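Local coordinates for protein 3,6-diketocamphane 1,6 monooxygenase (Pseudomonas putida, PDB 4UWM) that uses reduced FMN and molecular oxygen to carry out the Baeyer-Villiger oxidation of a diketocamphane to a lactone in (-)-camphor breakdown, at residues A[154-159]-A[168-173]; A[275-280]-A[349-354]; A[36-41]-A[69-74]; A[44-49]-A[110-115]. All coordinates share one frame; numbering follows the deposited sequence.

All four contacts belong to one chain whose curled parallel sheet places the enzyme in the TIM-barrel clan. Contact 3 pairs two neighbouring barrel strands, and contact 4 joins the loop that follows the first of them to the helix 113-118; their centres lie about 25 Å apart, on opposite sides of the chain's centre. Contact 4 is nearest the flavin: it includes S44, and the Y112 side chain stands about 6 Å from FMN, against about 10 Å for the side chains of H349 in contact 2 and A74 in contact 3. Contact 1 is peripheral, its centre about 47 Å from that of contact 2, yet like contact 4 it touches the second subunit of the homodimer.

Contact 1 of 4, residues A[154-159]-A[168-173]; sequences WKREPF and AGYPEE
The Y170 side chain lies across the backbone of R156, and its course from CB to OH runs through most of this contact. CB meets the ring of F159 at CE1, 3.6 Å away, and also the carbonyl O of E157. Chi1 (-169°) sets CG anti to the backbone N, and chi2 (82°) turns one ring face to R156, whose CA sits over the ring centre, 3.8 Å from the centroid, as a CH-pi contact. On that ring, CE2 approaches R156 O, whereas CZ meets R156 CB. P171 CD covers the opposite face toward the rim. At the tip, OH lies over the guanidinium face, 3.1 Å from R156 NE, but the angle is too poor for a hydrogen bond; R156 NH2 instead binds the carbonyl of A186 and a water shared with E173 OE2.

The F159 ring receives G169 CA over one face, 3.8 Å from its centroid. Two backbone bonds, F159 N to Y170 O (3.2 Å) and Y170 N to F159 O (2.9 Å), define an antiparallel hydrogen-bonded pair. The geometry is that of a two-stranded beta hairpin, 159-162 with 167-170, following helix 139-155, with Y170 packed on M118 of the second subunit.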
# COMPACT_ATOMS: atom_id res chain seq x y z
N TRP A 154 -13.30 -7.61 -10.30
CA TRP A 154 -13.52 -6.27 -10.89
C TRP A 154 -14.90 -6.13 -11.54
O TRP A 154 -15.45 -5.02 -11.58
CB TRP A 154 -12.44 -5.90 -11.92
CG TRP A 154 -11.06 -5.76 -11.33
CD1 TRP A 154 -10.73 -5.26 -10.09
CD2 TRP A 154 -9.82 -6.13 -11.95
NE1 TRP A 154 -9.36 -5.29 -9.91
CE2 TRP A 154 -8.78 -5.83 -11.02
CE3 TRP A 154 -9.48 -6.70 -13.19
CZ2 TRP A 154 -7.43 -6.09 -11.29
CZ3 TRP A 154 -8.13 -6.95 -13.47
CH2 TRP A 154 -7.12 -6.65 -12.52
N LYS A 155 -15.41 -7.24 -12.08
CA LYS A 155 -16.76 -7.27 -12.70
C LYS A 155 -17.91 -7.17 -11.69
O LYS A 155 -19.00 -6.74 -12.03
CB LYS A 155 -16.92 -8.52 -13.58
CG LYS A 155 -16.26 -8.32 -14.93
CD LYS A 155 -16.35 -9.56 -15.80
CE LYS A 155 -15.71 -9.25 -17.14
NZ LYS A 155 -14.98 -10.43 -17.65
N ARG A 156 -17.65 -7.54 -10.44
CA ARG A 156 -18.63 -7.41 -9.36
C ARG A 156 -19.92 -8.23 -9.62
O ARG A 156 -21.01 -7.78 -9.29
CB ARG A 156 -18.95 -5.94 -9.07
CG ARG A 156 -17.74 -5.18 -8.52
CD ARG A 156 -18.05 -3.73 -8.22
NE ARG A 156 -18.76 -3.52 -6.94
CZ ARG A 156 -20.01 -3.06 -6.86
NH1 ARG A 156 -20.68 -2.78 -7.97
NH2 ARG A 156 -20.59 -2.88 -5.70
N GLU A 157 -19.77 -9.38 -10.27
CA GLU A 157 -20.86 -10.34 -10.42
C GLU A 157 -20.58 -11.52 -9.48
O GLU A 157 -19.45 -12.01 -9.42
CB GLU A 157 -20.99 -10.84 -11.87
CG GLU A 157 -21.52 -9.81 -12.87
CD GLU A 157 -23.04 -9.73 -12.94
OE1 GLU A 157 -23.74 -9.96 -11.92
OE2 GLU A 157 -23.55 -9.42 -14.04
N PRO A 158 -21.62 -11.99 -8.76
CA PRO A 158 -21.37 -13.06 -7.80
C PRO A 158 -20.76 -14.32 -8.40
O PRO A 158 -21.11 -14.72 -9.50
CB PRO A 158 -22.76 -13.33 -7.19
CG PRO A 158 -23.50 -12.03 -7.38
CD PRO A 158 -23.01 -11.50 -8.70
N PHE A 159 -19.81 -14.90 -7.68
CA PHE A 159 -19.20 -16.19 -8.00
C PHE A 159 -18.49 -16.68 -6.75
O PHE A 159 -18.26 -15.91 -5.80
CB PHE A 159 -18.23 -16.09 -9.18
CG PHE A 159 -16.92 -15.40 -8.83
CD1 PHE A 159 -16.87 -14.01 -8.71
CD2 PHE A 159 -15.76 -16.14 -8.59
CE1 PHE A 159 -15.67 -13.38 -8.38
CE2 PHE A 159 -14.56 -15.50 -8.26
CZ PHE A 159 -14.52 -14.12 -8.16
N ALA A 168 -11.59 -17.86 -3.55
CA ALA A 168 -11.97 -16.47 -3.66
C ALA A 168 -13.36 -16.36 -4.24
O ALA A 168 -13.86 -17.29 -4.83
CB ALA A 168 -10.98 -15.73 -4.55
N GLY A 169 -14.01 -15.21 -4.06
CA GLY A 169 -15.29 -15.00 -4.70
C GLY A 169 -15.83 -13.60 -4.59
O GLY A 169 -15.14 -12.69 -4.13
N TYR A 170 -17.06 -13.41 -5.06
CA TYR A 170 -17.73 -12.12 -4.92
C TYR A 170 -19.14 -12.39 -4.39
O TYR A 170 -19.84 -13.20 -4.98
CB TYR A 170 -17.76 -11.34 -6.24
CG TYR A 170 -18.21 -9.91 -6.05
CD1 TYR A 170 -17.31 -8.91 -5.63
CD2 TYR A 170 -19.55 -9.57 -6.19
CE1 TYR A 170 -17.75 -7.60 -5.42
CE2 TYR A 170 -19.99 -8.28 -5.98
CZ TYR A 170 -19.10 -7.30 -5.59
OH TYR A 170 -19.62 -6.02 -5.39
N PRO A 171 -19.53 -11.75 -3.26
CA PRO A 171 -20.78 -12.13 -2.60
C PRO A 171 -22.03 -11.51 -3.21
O PRO A 171 -21.95 -10.51 -3.93
CB PRO A 171 -20.59 -11.58 -1.17
CG PRO A 171 -19.72 -10.39 -1.35
CD PRO A 171 -18.82 -10.69 -2.52
N GLU A 172 -23.16 -12.15 -2.93
CA GLU A 172 -24.45 -11.59 -3.30
C GLU A 172 -24.78 -10.49 -2.30
O GLU A 172 -24.36 -10.55 -1.14
CB GLU A 172 -25.54 -12.68 -3.29
CG GLU A 172 -25.37 -13.74 -4.38
CD GLU A 172 -26.32 -14.92 -4.25
OE1 GLU A 172 -26.77 -15.23 -3.12
OE2 GLU A 172 -26.62 -15.55 -5.28
N GLU A 173 -25.51 -9.47 -2.75
CA GLU A 173 -26.02 -8.44 -1.84
C GLU A 173 -26.92 -9.09 -0.79
O GLU A 173 -27.60 -10.07 -1.07
CB GLU A 173 -26.85 -7.39 -2.61
CG GLU A 173 -26.14 -6.72 -3.76
CD GLU A 173 -25.26 -5.54 -3.34
OE1 GLU A 173 -25.19 -5.24 -2.14
OE2 GLU A 173 -24.65 -4.90 -4.22
O HOH W 1 -23.36 -2.30 -4.63

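Contact 2 of 4, residues A[275-280]-A[349-354]; sequences GPIGYC and HDYYDD
Y351 and H349 reach helix 276-291 through their side-chain torsions: in Y351 a chi2 of -84° sets the ring broadside to P276, while in H349 chi1 brings CG to I277 and a chi2 of -86° turns the ND1 and CE1 edge to C280. In Y351 the outcome is a CH-pi contact centred almost exactly, with P276 CG 3.5 Å from the ring centroid and 7° off the normal. P276 CD completes the overlap, 3.6 Å from Y351 CZ. The proline's CB and CG also press on the carbonyl O of D350, the CB approach being 3.4 Å.

Around the imidazole, I277 CG1 meets H349 CG at 3.8 Å, and I277 CA lies over one face, offset toward the rim. C280 SG comes to the edge in the ring plane, 3.7 Å from H349 CE1, as a sulfur-aromatic contact. No direct hydrogen bond crosses between the segments; one water accepts from I277 N, but its very short link to Y351 OH is doubtful. An alanine in place of Y351 would probably leave P276 CG and CD without the ring face they pack on and W358 without its stacking partner.

Beyond the segments, W358 stacks with Y351, and D350 is held by a salt bridge to R17. The H349 ring meets that of Y12, the planes nearly parallel, and its NE2 binds triethylene glycol, probably from the crystallisation liquor. The arrangement places the loop following barrel strand 343-347 against the first turn of helix 276-291, in the TIM-barrel architecture of the bacterial luciferase family, with H349 about 10 Å from FMN.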
# COMPACT_ATOMS: atom_id res chain seq x y z
N GLY A 275 29.37 8.92 -12.91
CA GLY A 275 28.24 9.09 -11.99
C GLY A 275 27.53 7.81 -11.52
O GLY A 275 28.07 6.71 -11.67
N PRO A 276 26.33 7.96 -10.94
CA PRO A 276 25.49 6.86 -10.42
C PRO A 276 25.28 5.70 -11.41
O PRO A 276 25.33 4.55 -10.99
CB PRO A 276 24.16 7.55 -10.16
CG PRO A 276 24.55 8.93 -9.75
CD PRO A 276 25.75 9.28 -10.60
N ILE A 277 25.05 6.00 -12.68
CA ILE A 277 24.83 4.97 -13.71
C ILE A 277 26.06 4.08 -13.89
O ILE A 277 25.98 2.86 -13.73
CB ILE A 277 24.33 5.58 -15.04
CG1 ILE A 277 23.05 6.38 -14.80
CG2 ILE A 277 24.16 4.52 -16.13
CD1 ILE A 277 22.65 7.32 -15.91
N GLY A 278 27.22 4.69 -14.16
CA GLY A 278 28.45 3.92 -14.28
C GLY A 278 28.78 3.14 -13.04
O GLY A 278 29.27 2.03 -13.13
N TYR A 279 28.50 3.73 -11.87
CA TYR A 279 28.73 3.05 -10.59
C TYR A 279 27.90 1.75 -10.44
O TYR A 279 28.42 0.69 -10.06
CB TYR A 279 28.45 3.99 -9.39
CG TYR A 279 28.69 3.32 -8.06
CD1 TYR A 279 29.99 3.13 -7.58
CD2 TYR A 279 27.63 2.80 -7.32
CE1 TYR A 279 30.22 2.47 -6.37
CE2 TYR A 279 27.85 2.15 -6.12
CZ TYR A 279 29.15 2.00 -5.65
OH TYR A 279 29.37 1.36 -4.46
N CYS A 280 26.61 1.85 -10.75
CA CYS A 280 25.70 0.70 -10.62
C CYS A 280 26.12 -0.40 -11.59
O CYS A 280 26.28 -1.56 -11.20
CB CYS A 280 24.26 1.14 -10.91
SG CYS A 280 23.06 -0.22 -10.81
N HIS A 349 18.13 5.96 -11.98
CA HIS A 349 19.25 5.56 -11.15
C HIS A 349 19.38 6.39 -9.87
O HIS A 349 18.66 7.36 -9.69
CB HIS A 349 20.55 5.56 -11.97
CG HIS A 349 20.72 4.29 -12.73
ND1 HIS A 349 21.31 3.17 -12.18
CD2 HIS A 349 20.29 3.93 -13.96
CE1 HIS A 349 21.29 2.19 -13.07
NE2 HIS A 349 20.69 2.63 -14.16
N ASP A 350 20.27 6.00 -8.97
CA ASP A 350 20.34 6.62 -7.66
C ASP A 350 21.05 7.98 -7.71
O ASP A 350 22.25 8.07 -7.41
CB ASP A 350 21.01 5.69 -6.65
CG ASP A 350 20.91 6.20 -5.22
OD1 ASP A 350 20.54 7.36 -5.01
OD2 ASP A 350 21.21 5.43 -4.31
N TYR A 351 20.28 9.01 -8.06
CA TYR A 351 20.70 10.41 -8.08
C TYR A 351 20.13 11.22 -6.93
O TYR A 351 20.09 12.46 -6.96
CB TYR A 351 20.26 11.04 -9.39
CG TYR A 351 21.27 10.91 -10.50
CD1 TYR A 351 22.34 11.82 -10.61
CD2 TYR A 351 21.16 9.90 -11.45
CE1 TYR A 351 23.26 11.71 -11.65
CE2 TYR A 351 22.08 9.78 -12.48
CZ TYR A 351 23.12 10.69 -12.58
OH TYR A 351 24.01 10.56 -13.60
N TYR A 352 19.70 10.50 -5.89
CA TYR A 352 19.05 11.12 -4.76
C TYR A 352 19.91 12.21 -4.10
O TYR A 352 19.37 13.23 -3.68
CB TYR A 352 18.71 10.07 -3.72
CG TYR A 352 17.97 10.56 -2.51
CD1 TYR A 352 16.78 11.29 -2.62
CD2 TYR A 352 18.43 10.26 -1.23
CE1 TYR A 352 16.08 11.70 -1.50
CE2 TYR A 352 17.74 10.68 -0.11
CZ TYR A 352 16.56 11.38 -0.25
OH TYR A 352 15.88 11.77 0.88
N ASP A 353 21.23 11.98 -4.01
CA ASP A 353 22.15 12.98 -3.37
C ASP A 353 22.32 14.28 -4.15
O ASP A 353 22.55 15.33 -3.55
CB ASP A 353 23.53 12.40 -3.09
CG ASP A 353 23.52 11.38 -1.97
OD1 ASP A 353 22.59 11.41 -1.14
OD2 ASP A 353 24.46 10.56 -1.90
N ASP A 354 22.22 14.20 -5.47
CA ASP A 354 22.55 15.32 -6.31
C ASP A 354 21.79 15.16 -7.63
O ASP A 354 22.36 14.76 -8.63
CB ASP A 354 24.08 15.35 -6.49
CG ASP A 354 24.58 16.52 -7.30
OD1 ASP A 354 23.85 17.52 -7.49
OD2 ASP A 354 25.74 16.41 -7.76
O HOH W 2 25.57 8.63 -14.10

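Contact 3 of 4, residues A[36-41]-A[69-74]; sequences VGIDSM and KNIKFA. With PG4 (tetraethylene glycol), chain D.
I71 supplies the main bump of this strand pair. Its CG1 presses into the backbone at I38 O, 3.4 Å away, while CD1 reaches into the hollow between I38 CG2 and M41 CB. The I38 and I71 side chains lie side by side, and both touch A33 of helix 19-35. Two residues along from I71, F73 pairs with M41, whose CG is anti to the backbone N (chi1 179°): M41 SD approaches the F73 ring edge in a Met-aromatic contact, 4.1 Å from CE1, and both side chains pack against A30.

K72 N donates to D39 O, M41 N to K72 O (2.8 Å), and A74 N to M41 O, joining the parallel strands of the beta-alpha-beta crossover made by strand 40-43, helix 57-65 and strand 72-79.

On the S40 side, a tetraethylene glycol, probably a crystallisation additive, curls about K72 NZ. All five of its oxygens lie within bonding distance, PG4 O3 nearest at 2.9 Å and O1 only weakly bound, so three N-H groups must be shared among them. PG4 O5 donates to D39 OD2, which lies 4.7 Å from K72 NZ; in this crystal the glycol links opposite charges, each probably favouring the other's ionised form.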
# COMPACT_ATOMS: atom_id res chain seq x y z
N VAL A 36 7.82 17.65 -16.00
CA VAL A 36 8.44 17.80 -17.33
C VAL A 36 7.73 16.95 -18.39
O VAL A 36 8.30 16.69 -19.44
CB VAL A 36 9.97 17.55 -17.32
CG1 VAL A 36 10.66 18.47 -16.33
CG2 VAL A 36 10.30 16.09 -17.00
N GLY A 37 6.51 16.51 -18.08
CA GLY A 37 5.64 15.84 -19.05
C GLY A 37 5.98 14.41 -19.39
O GLY A 37 5.62 13.91 -20.46
N ILE A 38 6.69 13.72 -18.49
CA ILE A 38 6.87 12.28 -18.65
C ILE A 38 5.49 11.60 -18.49
O ILE A 38 4.69 11.97 -17.64
CB ILE A 38 8.00 11.75 -17.74
CG1 ILE A 38 9.35 12.22 -18.30
CG2 ILE A 38 7.97 10.22 -17.63
CD1 ILE A 38 10.57 11.88 -17.44
N ASP A 39 5.19 10.67 -19.39
CA ASP A 39 3.85 10.11 -19.54
C ASP A 39 3.48 9.08 -18.44
O ASP A 39 2.34 9.01 -18.00
CB ASP A 39 3.72 9.40 -20.89
CG ASP A 39 2.32 8.88 -21.14
OD1 ASP A 39 1.38 9.69 -21.05
OD2 ASP A 39 2.15 7.67 -21.41
N SER A 40 4.45 8.26 -18.06
CA SER A 40 4.19 7.16 -17.13
C SER A 40 5.40 6.90 -16.24
O SER A 40 6.54 7.15 -16.63
CB SER A 40 3.79 5.89 -17.88
OG SER A 40 4.83 5.45 -18.72
N MET A 41 5.14 6.39 -15.03
CA MET A 41 6.21 5.92 -14.16
C MET A 41 5.89 4.50 -13.72
O MET A 41 4.86 4.28 -13.13
CB MET A 41 6.37 6.85 -12.96
CG MET A 41 7.47 6.41 -11.98
SD MET A 41 7.49 7.53 -10.58
CE MET A 41 8.90 6.92 -9.63
N LYS A 69 -0.26 15.50 -11.38
CA LYS A 69 -1.45 15.87 -12.14
C LYS A 69 -1.72 14.97 -13.33
O LYS A 69 -2.84 14.54 -13.54
CB LYS A 69 -1.34 17.34 -12.61
CG LYS A 69 -1.85 18.37 -11.61
CD LYS A 69 -0.76 19.30 -11.11
CE LYS A 69 -0.10 18.80 -9.83
NZ LYS A 69 0.85 19.81 -9.29
N ASN A 70 -0.69 14.68 -14.12
CA ASN A 70 -0.88 13.95 -15.36
C ASN A 70 -0.25 12.59 -15.50
O ASN A 70 -0.76 11.76 -16.24
CB ASN A 70 -0.38 14.81 -16.54
CG ASN A 70 -0.97 16.20 -16.54
OD1 ASN A 70 -2.18 16.38 -16.49
ND2 ASN A 70 -0.11 17.19 -16.54
N ILE A 71 0.90 12.39 -14.86
CA ILE A 71 1.65 11.16 -15.07
C ILE A 71 0.79 9.95 -14.67
O ILE A 71 -0.02 10.05 -13.74
CB ILE A 71 3.00 11.21 -14.29
CG1 ILE A 71 3.99 10.18 -14.83
CG2 ILE A 71 2.78 11.18 -12.77
CD1 ILE A 71 5.44 10.48 -14.46
N LYS A 72 0.93 8.85 -15.40
CA LYS A 72 0.26 7.60 -15.11
C LYS A 72 1.23 6.66 -14.36
O LYS A 72 2.42 6.64 -14.66
CB LYS A 72 -0.18 6.91 -16.41
CG LYS A 72 -1.10 7.75 -17.29
CD LYS A 72 -1.49 6.92 -18.51
CE LYS A 72 -2.03 7.77 -19.64
NZ LYS A 72 -2.45 6.85 -20.73
N PHE A 73 0.70 5.88 -13.42
CA PHE A 73 1.55 4.95 -12.64
C PHE A 73 1.24 3.50 -12.94
O PHE A 73 0.10 3.17 -13.23
CB PHE A 73 1.34 5.19 -11.15
CG PHE A 73 1.79 6.53 -10.67
CD1 PHE A 73 3.12 6.75 -10.32
CD2 PHE A 73 0.87 7.56 -10.54
CE1 PHE A 73 3.53 7.99 -9.86
CE2 PHE A 73 1.28 8.81 -10.06
CZ PHE A 73 2.61 9.03 -9.74
N ALA A 74 2.24 2.63 -12.85
CA ALA A 74 2.02 1.20 -12.94
C ALA A 74 2.98 0.46 -12.05
O ALA A 74 4.20 0.69 -12.12
CB ALA A 74 2.17 0.71 -14.38
O1 PG4 D . -4.35 9.51 -21.19
C1 PG4 D . -5.69 9.13 -21.52
C2 PG4 D . -6.28 8.24 -20.43
O2 PG4 D . -5.47 7.07 -20.25
C3 PG4 D . -5.90 6.32 -19.11
C4 PG4 D . -5.49 4.86 -19.23
O3 PG4 D . -4.14 4.76 -19.64
C5 PG4 D . -3.51 3.60 -19.12
C6 PG4 D . -2.47 3.11 -20.10
O4 PG4 D . -1.37 4.02 -20.14
C7 PG4 D . -0.36 3.50 -20.99
C8 PG4 D . 0.76 4.53 -21.15
O5 PG4 D . 0.21 5.80 -21.54

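Contact 4 of 4, residues A[44-49]-A[110-115]; sequences SEHASQ and GAYPQA
Flat groups account for most of the touching between H46, Q49 and Y112. The Q49 amide stacks on the Y112 ring, their planes 28° apart, with Q49 CD 3.4 Å from Y112 CE2; Q49 CG sits over the same ring as a CH-pi contact, 4.1 Å from the centroid. A bend at chi2 (-68°) places Q49 CD against that ring, and its NE2 is tied to E52. The imidazole of H46 meets the phenol obliquely, planes at 68°, with H46 CD2 3.6 Å from Y112 CE1.

Polar linkage is indirect: one water bridges H46 NE2 (2.9 Å) and Y112 OH (3.0 Å), and no hydrogen bond passes straight between the segments. A leucine in place of Y112 would probably leave this water without its phenolic partner and the Q49 amide without its flat stacking surface.

Small-group packing completes the contact. S48 OG lies 3.7 Å from A115 CB, and S48 CB abuts Q114 CB at 3.9 Å. The second subunit borders this end: Q114 NE2 bonds the carbonyl of its E172, and S48 touches its L185.

S44, at the start of the same loop, hydrogen-bonds FMN through OG, which also hydrogen-bonds M76 O. The arrangement thus borders the flavin site at the end of strand 40-43, in the TIM-barrel fold of the bacterial luciferase family.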
# COMPACT_ATOMS: atom_id res chain seq x y z
N SER A 44 8.86 -1.16 -9.82
CA SER A 44 8.99 -2.61 -9.68
C SER A 44 8.78 -3.11 -8.24
O SER A 44 8.68 -2.32 -7.31
CB SER A 44 10.32 -3.11 -10.24
OG SER A 44 10.44 -2.77 -11.62
N GLU A 45 8.74 -4.43 -8.10
CA GLU A 45 8.45 -5.12 -6.84
C GLU A 45 9.40 -6.28 -6.60
O GLU A 45 9.49 -7.21 -7.43
CB GLU A 45 6.98 -5.62 -6.88
CG GLU A 45 6.53 -6.47 -5.68
CD GLU A 45 5.05 -6.86 -5.80
OE1 GLU A 45 4.21 -5.96 -5.90
OE2 GLU A 45 4.73 -8.07 -5.83
N HIS A 46 10.13 -6.22 -5.48
CA HIS A 46 11.04 -7.30 -5.07
C HIS A 46 11.04 -7.36 -3.55
O HIS A 46 11.13 -6.32 -2.91
CB HIS A 46 12.48 -7.02 -5.51
CG HIS A 46 12.66 -6.77 -6.98
ND1 HIS A 46 12.28 -5.59 -7.59
CD2 HIS A 46 13.22 -7.54 -7.95
CE1 HIS A 46 12.58 -5.65 -8.88
NE2 HIS A 46 13.14 -6.83 -9.12
N ALA A 47 10.99 -8.57 -3.00
CA ALA A 47 11.06 -8.79 -1.55
C ALA A 47 12.42 -9.27 -1.06
O ALA A 47 12.69 -9.22 0.14
CB ALA A 47 9.97 -9.78 -1.12
N SER A 48 13.29 -9.73 -1.97
CA SER A 48 14.58 -10.35 -1.53
C SER A 48 15.86 -9.65 -1.98
O SER A 48 16.96 -10.10 -1.61
CB SER A 48 14.63 -11.82 -1.99
OG SER A 48 14.63 -11.87 -3.41
N GLN A 49 15.74 -8.56 -2.74
CA GLN A 49 16.91 -7.90 -3.39
C GLN A 49 17.41 -6.66 -2.65
O GLN A 49 16.65 -6.02 -1.94
CB GLN A 49 16.57 -7.52 -4.83
CG GLN A 49 16.39 -8.73 -5.76
CD GLN A 49 17.69 -9.47 -5.98
OE1 GLN A 49 17.90 -10.56 -5.45
NE2 GLN A 49 18.59 -8.87 -6.76
N GLY A 110 7.48 -13.50 -11.14
CA GLY A 110 8.64 -13.33 -10.26
C GLY A 110 9.80 -14.23 -10.68
O GLY A 110 9.66 -15.45 -10.80
N ALA A 111 10.96 -13.61 -10.87
CA ALA A 111 12.18 -14.27 -11.35
C ALA A 111 13.19 -14.56 -10.24
O ALA A 111 14.29 -15.02 -10.54
CB ALA A 111 12.82 -13.41 -12.43
N TYR A 112 12.84 -14.32 -8.98
CA TYR A 112 13.78 -14.51 -7.88
C TYR A 112 13.31 -15.63 -6.95
O TYR A 112 12.37 -15.44 -6.17
CB TYR A 112 14.00 -13.18 -7.11
CG TYR A 112 14.71 -12.16 -7.98
CD1 TYR A 112 13.99 -11.31 -8.82
CD2 TYR A 112 16.10 -12.08 -8.00
CE1 TYR A 112 14.64 -10.39 -9.63
CE2 TYR A 112 16.76 -11.16 -8.80
CZ TYR A 112 16.03 -10.33 -9.61
OH TYR A 112 16.69 -9.42 -10.41
N PRO A 113 13.96 -16.80 -7.02
CA PRO A 113 13.54 -17.94 -6.18
C PRO A 113 13.56 -17.70 -4.67
O PRO A 113 12.78 -18.31 -3.95
CB PRO A 113 14.53 -19.06 -6.56
CG PRO A 113 15.62 -18.39 -7.32
CD PRO A 113 15.01 -17.19 -7.98
N GLN A 114 14.47 -16.84 -4.19
CA GLN A 114 14.53 -16.53 -2.76
C GLN A 114 13.21 -15.90 -2.30
O GLN A 114 12.70 -16.19 -1.23
CB GLN A 114 15.69 -15.59 -2.43
CG GLN A 114 17.10 -16.16 -2.65
CD GLN A 114 17.48 -17.20 -1.61
OE1 GLN A 114 16.94 -18.29 -1.60
NE2 GLN A 114 18.42 -16.85 -0.72
N ALA A 115 12.65 -15.03 -3.15
CA ALA A 115 11.35 -14.39 -2.85
C ALA A 115 10.18 -15.35 -3.04
O ALA A 115 9.24 -15.35 -2.24
CB ALA A 115 11.17 -13.15 -3.72
O HOH W 3 14.84 -7.25 -11.40